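Local coordinates for toxin-antitoxin system antitoxin MntA family (Shewanella oneidensis MR-1, PDB 6M6U), which neutralises its cognate mRNA-cleaving toxin HepT, mainly by transferring three AMP units in succession from ATP onto a toxin tyrosine, at the interface of chains A and B and the interface of chains A and C. Coordinates in Å, arbitrary orientation; residue numbers count along the deposited sequence, not the author numbering. Chains: chain A, Toxin-antitoxin system antitoxin MntA family; chain B/C, Toxin-antitoxin system toxin HepN family.

Contact 1: the interface of chains A and B. Residues chain A 108-109, 112; chain B 51, 55, 66, 68, 72.
A:Gln112 and B:Asn55 meet amide to amide where the long C-terminal helix 97-125 of the antitoxin MntA packs against helix 33-60 of the HEPN-family toxin HepT, an interface of the known heterooctamer. The two side chains approach from opposite directions and pair through two hydrogen bonds: A:Gln112 NE2 gives to B:Asn55 OD1 at 2.9 Å, and B:Asn55 ND2 returns a bond to A:Gln112 OE1 at 3.2 Å. The pair is not flat. The amide planes stand 62° apart, and each donor lies above the carbonyl plane of its acceptor. B:Asn55 is fixed from its own side too, because its OD1 accepts from B:Ser72 OG on the face opposite A:Gln112 NE2; this second-shell serine should hold the amide in the rotation that suits the pairing. One turn back on the antitoxin helix, with CG1 beside the backbone N (chi1 -66°), A:Ile108 points its other branch, the methyl CG2, at the amide carbon B:Asn55 CG, 3.4 Å away. A:Gln112, extended beyond CG, carries its amide in among B:Ile51, B:Pro66 and B:Ser68. B:Pro66 CG lies 3.8 Å from A:Gln112 NE2, and the methyl B:Ile51 CG2 lies 3.6 Å from A:Gln112 OE1.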
loop_
_atom_site.group_PDB
_atom_site.type_symbol
_atom_site.label_atom_id
_atom_site.label_comp_id
_atom_site.label_asym_id
_atom_site.label_seq_id
_atom_site.Cartn_x
_atom_site.Cartn_y
_atom_site.Cartn_z
ATOM N N ILE A 108 28.039 9.973 17.267
ATOM C CA ILE A 108 29.001 10.277 16.211
ATOM C C ILE A 108 30.157 9.288 16.244
ATOM O O ILE A 108 30.658 8.856 15.199
ATOM C CB ILE A 108 29.483 11.735 16.349
ATOM C CG1 ILE A 108 28.320 12.698 16.081
ATOM C CG2 ILE A 108 30.651 12.011 15.410
ATOM C CD1 ILE A 108 28.608 14.142 16.475
ATOM N N SER A 109 30.584 8.897 17.444
ATOM C CA SER A 109 31.652 7.911 17.567
ATOM C C SER A 109 31.218 6.558 17.014
ATOM O O SER A 109 31.927 5.951 16.201
ATOM C CB SER A 109 32.078 7.788 19.030
ATOM O OG SER A 109 33.046 6.766 19.184
ATOM N N GLN A 112 31.119 6.756 13.157
ATOM C CA GLN A 112 32.436 6.696 12.525
ATOM C C GLN A 112 32.993 5.276 12.529
ATOM O O GLN A 112 33.529 4.810 11.517
ATOM C CB GLN A 112 33.397 7.656 13.222
ATOM C CG GLN A 112 33.102 9.110 12.926
ATOM C CD GLN A 112 33.792 10.049 13.884
ATOM O OE1 GLN A 112 34.353 9.623 14.894
ATOM N NE2 GLN A 112 33.748 11.341 13.579
ATOM N N ILE B 51 39.168 11.927 19.938
ATOM C CA ILE B 51 38.184 12.003 18.867
ATOM C C ILE B 51 36.854 12.526 19.398
ATOM O O ILE B 51 36.177 13.322 18.735
ATOM C CB ILE B 51 38.040 10.626 18.196
ATOM C CG1 ILE B 51 39.328 10.285 17.440
ATOM C CG2 ILE B 51 36.832 10.596 17.258
ATOM C CD1 ILE B 51 39.440 8.834 17.054
ATOM N N ASN B 55 34.884 15.592 17.804
ATOM C CA ASN B 55 33.496 15.477 17.362
ATOM C C ASN B 55 32.597 16.456 18.104
ATOM O O ASN B 55 31.662 17.018 17.522
ATOM C CB ASN B 55 32.990 14.048 17.576
ATOM C CG ASN B 55 33.679 13.038 16.680
ATOM O OD1 ASN B 55 34.209 13.386 15.623
ATOM N ND2 ASN B 55 33.668 11.772 17.098
ATOM N N PRO B 66 32.097 15.690 10.538
ATOM C CA PRO B 66 33.304 14.888 10.272
ATOM C C PRO B 66 32.967 13.603 9.529
ATOM O O PRO B 66 32.234 12.744 10.029
ATOM C CB PRO B 66 33.859 14.611 11.675
ATOM C CG PRO B 66 32.710 14.839 12.604
ATOM C CD PRO B 66 31.881 15.909 11.975
ATOM N N SER B 68 34.876 11.239 9.078
ATOM C CA SER B 68 35.607 10.155 9.725
ATOM C C SER B 68 36.268 10.730 10.970
ATOM O O SER B 68 36.253 11.941 11.199
ATOM C CB SER B 68 36.648 9.532 8.793
ATOM O OG SER B 68 37.690 10.449 8.516
ATOM N N SER B 72 37.676 14.640 11.541
ATOM C CA SER B 72 37.289 15.492 12.659
ATOM C C SER B 72 38.465 16.325 13.148
ATOM O O SER B 72 38.285 17.481 13.547
ATOM C CB SER B 72 36.722 14.643 13.793
ATOM O OG SER B 72 36.072 15.459 14.747
#

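Contact 2: the interface of chains A and C. Residues chain A 64, 67; chain C 70, 91.
A:Ser64 and C:Lys91 touch where the nucleotidyltransferase-fold antitoxin MntA, of the polymerase beta family, meets a second HEPN-family toxin molecule. The serine hydroxyl is directed at the far end of the lysine: A:Ser64 OG lies 3.8 Å from C:Lys91 CD, and C:Lys91 NZ is equally near that oxygen, which makes this a loose packing contact. A:Ser64 turns OG away from its backbone N (chi1 174°), close to the end of helix 52-66, a helix important for toxin binding. C:Lys91 leaves helix 84-94 as an almost fully extended chain, which carries its terminal amine NZ out to the serine. Just past the antitoxin helix, A:Asp67 lies alongside C:Arg70. These side chains slide past each other in opposite directions, so the carboxylate comes beside the root of the arginine, with A:Asp67 OD1 3.9 Å from C:Arg70 CB. The guanidinium, at the end of a chain extended from CG to NE, has run on beyond it. Its plane is nearly perpendicular to the carboxylate, 88° apart, and C:Arg70 NH1 remains 5.8 Å from A:Asp67 OD1. The opposite charges may still attract weakly over that distance. C:Lys91 NZ is farther from the same carboxylate oxygen, at 6.9 Å.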
loop_
_atom_site.group_PDB
_atom_site.type_symbol
_atom_site.label_atom_id
_atom_site.label_comp_id
_atom_site.label_asym_id
_atom_site.label_seq_id
_atom_site.Cartn_x
_atom_site.Cartn_y
_atom_site.Cartn_z
ATOM N N SER A 64 -3.056 12.279 15.950
ATOM C CA SER A 64 -4.402 12.825 16.090
ATOM C C SER A 64 -4.363 14.271 16.567
ATOM O O SER A 64 -5.112 15.117 16.065
ATOM C CB SER A 64 -5.217 11.956 17.049
ATOM O OG SER A 64 -6.485 12.530 17.319
ATOM N N ASP A 67 -3.033 16.470 13.768
ATOM C CA ASP A 67 -3.757 16.290 12.508
ATOM C C ASP A 67 -2.791 16.042 11.351
ATOM O O ASP A 67 -2.887 16.644 10.281
ATOM C CB ASP A 67 -4.670 17.488 12.221
ATOM C CG ASP A 67 -5.629 17.231 11.068
ATOM O OD1 ASP A 67 -6.068 16.072 10.909
ATOM O OD2 ASP A 67 -5.934 18.184 10.316
ATOM N N ARG C 70 -7.856 12.225 8.937
ATOM C CA ARG C 70 -8.329 12.071 10.309
ATOM C C ARG C 70 -9.521 12.978 10.583
ATOM O O ARG C 70 -10.481 12.561 11.244
ATOM C CB ARG C 70 -7.185 12.350 11.287
ATOM C CG ARG C 70 -6.110 11.275 11.252
ATOM C CD ARG C 70 -4.871 11.655 12.046
ATOM N NE ARG C 70 -3.887 10.573 12.016
ATOM C CZ ARG C 70 -2.944 10.445 11.089
ATOM N NH1 ARG C 70 -2.840 11.341 10.111
ATOM N NH2 ARG C 70 -2.104 9.422 11.142
ATOM N N LYS C 91 -8.772 6.664 13.489
ATOM C CA LYS C 91 -7.667 7.581 13.222
ATOM C C LYS C 91 -6.322 6.884 13.370
ATOM O O LYS C 91 -5.392 7.154 12.602
ATOM C CB LYS C 91 -7.722 8.784 14.154
ATOM C CG LYS C 91 -8.894 9.695 13.931
ATOM C CD LYS C 91 -8.793 10.863 14.870
ATOM C CE LYS C 91 -10.066 11.659 14.891
ATOM N NZ LYS C 91 -9.892 12.867 15.744
#

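Contact 3: the interface of chains A and B. Residues chain A 87, 100, 104, 108; chain B 59.
B:Arg59, near the end of toxin helix 33-60, reaches across to A:Asp100 and forms a salt bridge with it. The guanidinium grips the carboxylate end-on, one nitrogen to each oxygen: B:Arg59 NH2 gives to A:Asp100 OD1 at 2.8 Å and B:Arg59 NH1 to A:Asp100 OD2 at 2.9 Å. OD1 is met on its syn lone pair. OD2 is also approached from the syn side, but 27° out of the carboxylate plane, and the two flat groups are turned 41° against each other, leaving the paired fork twisted. The arginine gets there by keeping CG anti to the backbone N (chi1 -177°) and continuing extended to NE, which projects the guanidinium away from its helix toward A:Asp100. On the way its CD-NE stretch lies across A:Ala104 and A:Val87, which touch it from the antitoxin side. A:Ala104 CB rests over one face of the guanidinium, offset toward the rim, and comes to 3.5 Å from B:Arg59 CD. A:Val87 crosses the arginine at about a right angle, its methyl CG1 lying 3.6 Å from B:Arg59 NE. The backbone oxygen of the same valine sits at the guanidinium edge, in plane, where NE makes a weak hydrogen bond to it at 3.4 Å. The methyl CD1 of A:Ile108 adds a looser contact to B:Arg59 CD. The site lies in the angle between two antitoxin helices, the last turn of 80-89 and the N-terminal half of 97-125, with the toxin arginine laid across the groove they form.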
loop_
_atom_site.group_PDB
_atom_site.type_symbol
_atom_site.label_atom_id
_atom_site.label_comp_id
_atom_site.label_asym_id
_atom_site.label_seq_id
_atom_site.Cartn_x
_atom_site.Cartn_y
_atom_site.Cartn_z
ATOM N N VAL A 87 21.100 13.440 15.261
ATOM C CA VAL A 87 22.202 14.248 15.784
ATOM C C VAL A 87 22.617 15.321 14.782
ATOM O O VAL A 87 22.953 16.449 15.160
ATOM C CB VAL A 87 23.387 13.337 16.159
ATOM C CG1 VAL A 87 24.682 14.126 16.219
ATOM C CG2 VAL A 87 23.115 12.648 17.483
ATOM N N ASP A 100 21.983 16.216 25.519
ATOM C CA ASP A 100 22.095 16.268 24.064
ATOM C C ASP A 100 23.534 16.055 23.617
ATOM O O ASP A 100 23.786 15.357 22.626
ATOM C CB ASP A 100 21.563 17.603 23.538
ATOM C CG ASP A 100 22.100 17.944 22.153
ATOM O OD1 ASP A 100 21.582 17.397 21.152
ATOM O OD2 ASP A 100 23.046 18.761 22.071
ATOM N N ALA A 104 25.104 13.053 21.377
ATOM C CA ALA A 104 25.808 13.331 20.127
ATOM C C ALA A 104 27.176 12.650 20.093
ATOM O O ALA A 104 27.537 12.010 19.098
ATOM C CB ALA A 104 25.954 14.841 19.942
ATOM N N ILE A 108 28.039 9.973 17.267
ATOM C CA ILE A 108 29.001 10.277 16.211
ATOM C C ILE A 108 30.157 9.288 16.244
ATOM O O ILE A 108 30.658 8.856 15.199
ATOM C CB ILE A 108 29.483 11.735 16.349
ATOM C CG1 ILE A 108 28.320 12.698 16.081
ATOM C CG2 ILE A 108 30.651 12.011 15.410
ATOM C CD1 ILE A 108 28.608 14.142 16.475
ATOM N N ARG B 59 30.617 19.879 16.332
ATOM C CA ARG B 59 29.165 20.012 16.402
ATOM C C ARG B 59 28.760 21.243 17.204
ATOM O O ARG B 59 27.866 21.988 16.787
ATOM C CB ARG B 59 28.542 18.753 17.007
ATOM C CG ARG B 59 27.015 18.775 17.060
ATOM C CD ARG B 59 26.490 17.494 17.690
ATOM N NE ARG B 59 25.031 17.422 17.727
ATOM C CZ ARG B 59 24.285 17.827 18.752
ATOM N NH1 ARG B 59 24.852 18.349 19.830
ATOM N NH2 ARG B 59 22.965 17.715 18.693
#

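Contacts 1 and 3 are neighbours on one antitoxin–toxin interface, with C-alpha centres about 10 Å apart. They share A:Ile108, and both pair antitoxin helix 97-125 with toxin helix 33-60. Contact 2 lies about 40 Å from contact 1 and about 32 Å from contact 3, between C-alpha centres, on another part of the antitoxin and with another toxin chain. One MntA thus bridges at least two HepT molecules, in keeping with the assembly of two antitoxins and six toxins. Contact 1 is centred about 9 Å from the predicted active-site B:Arg97, so this antitoxin helix docks close to the toxin's catalytic region.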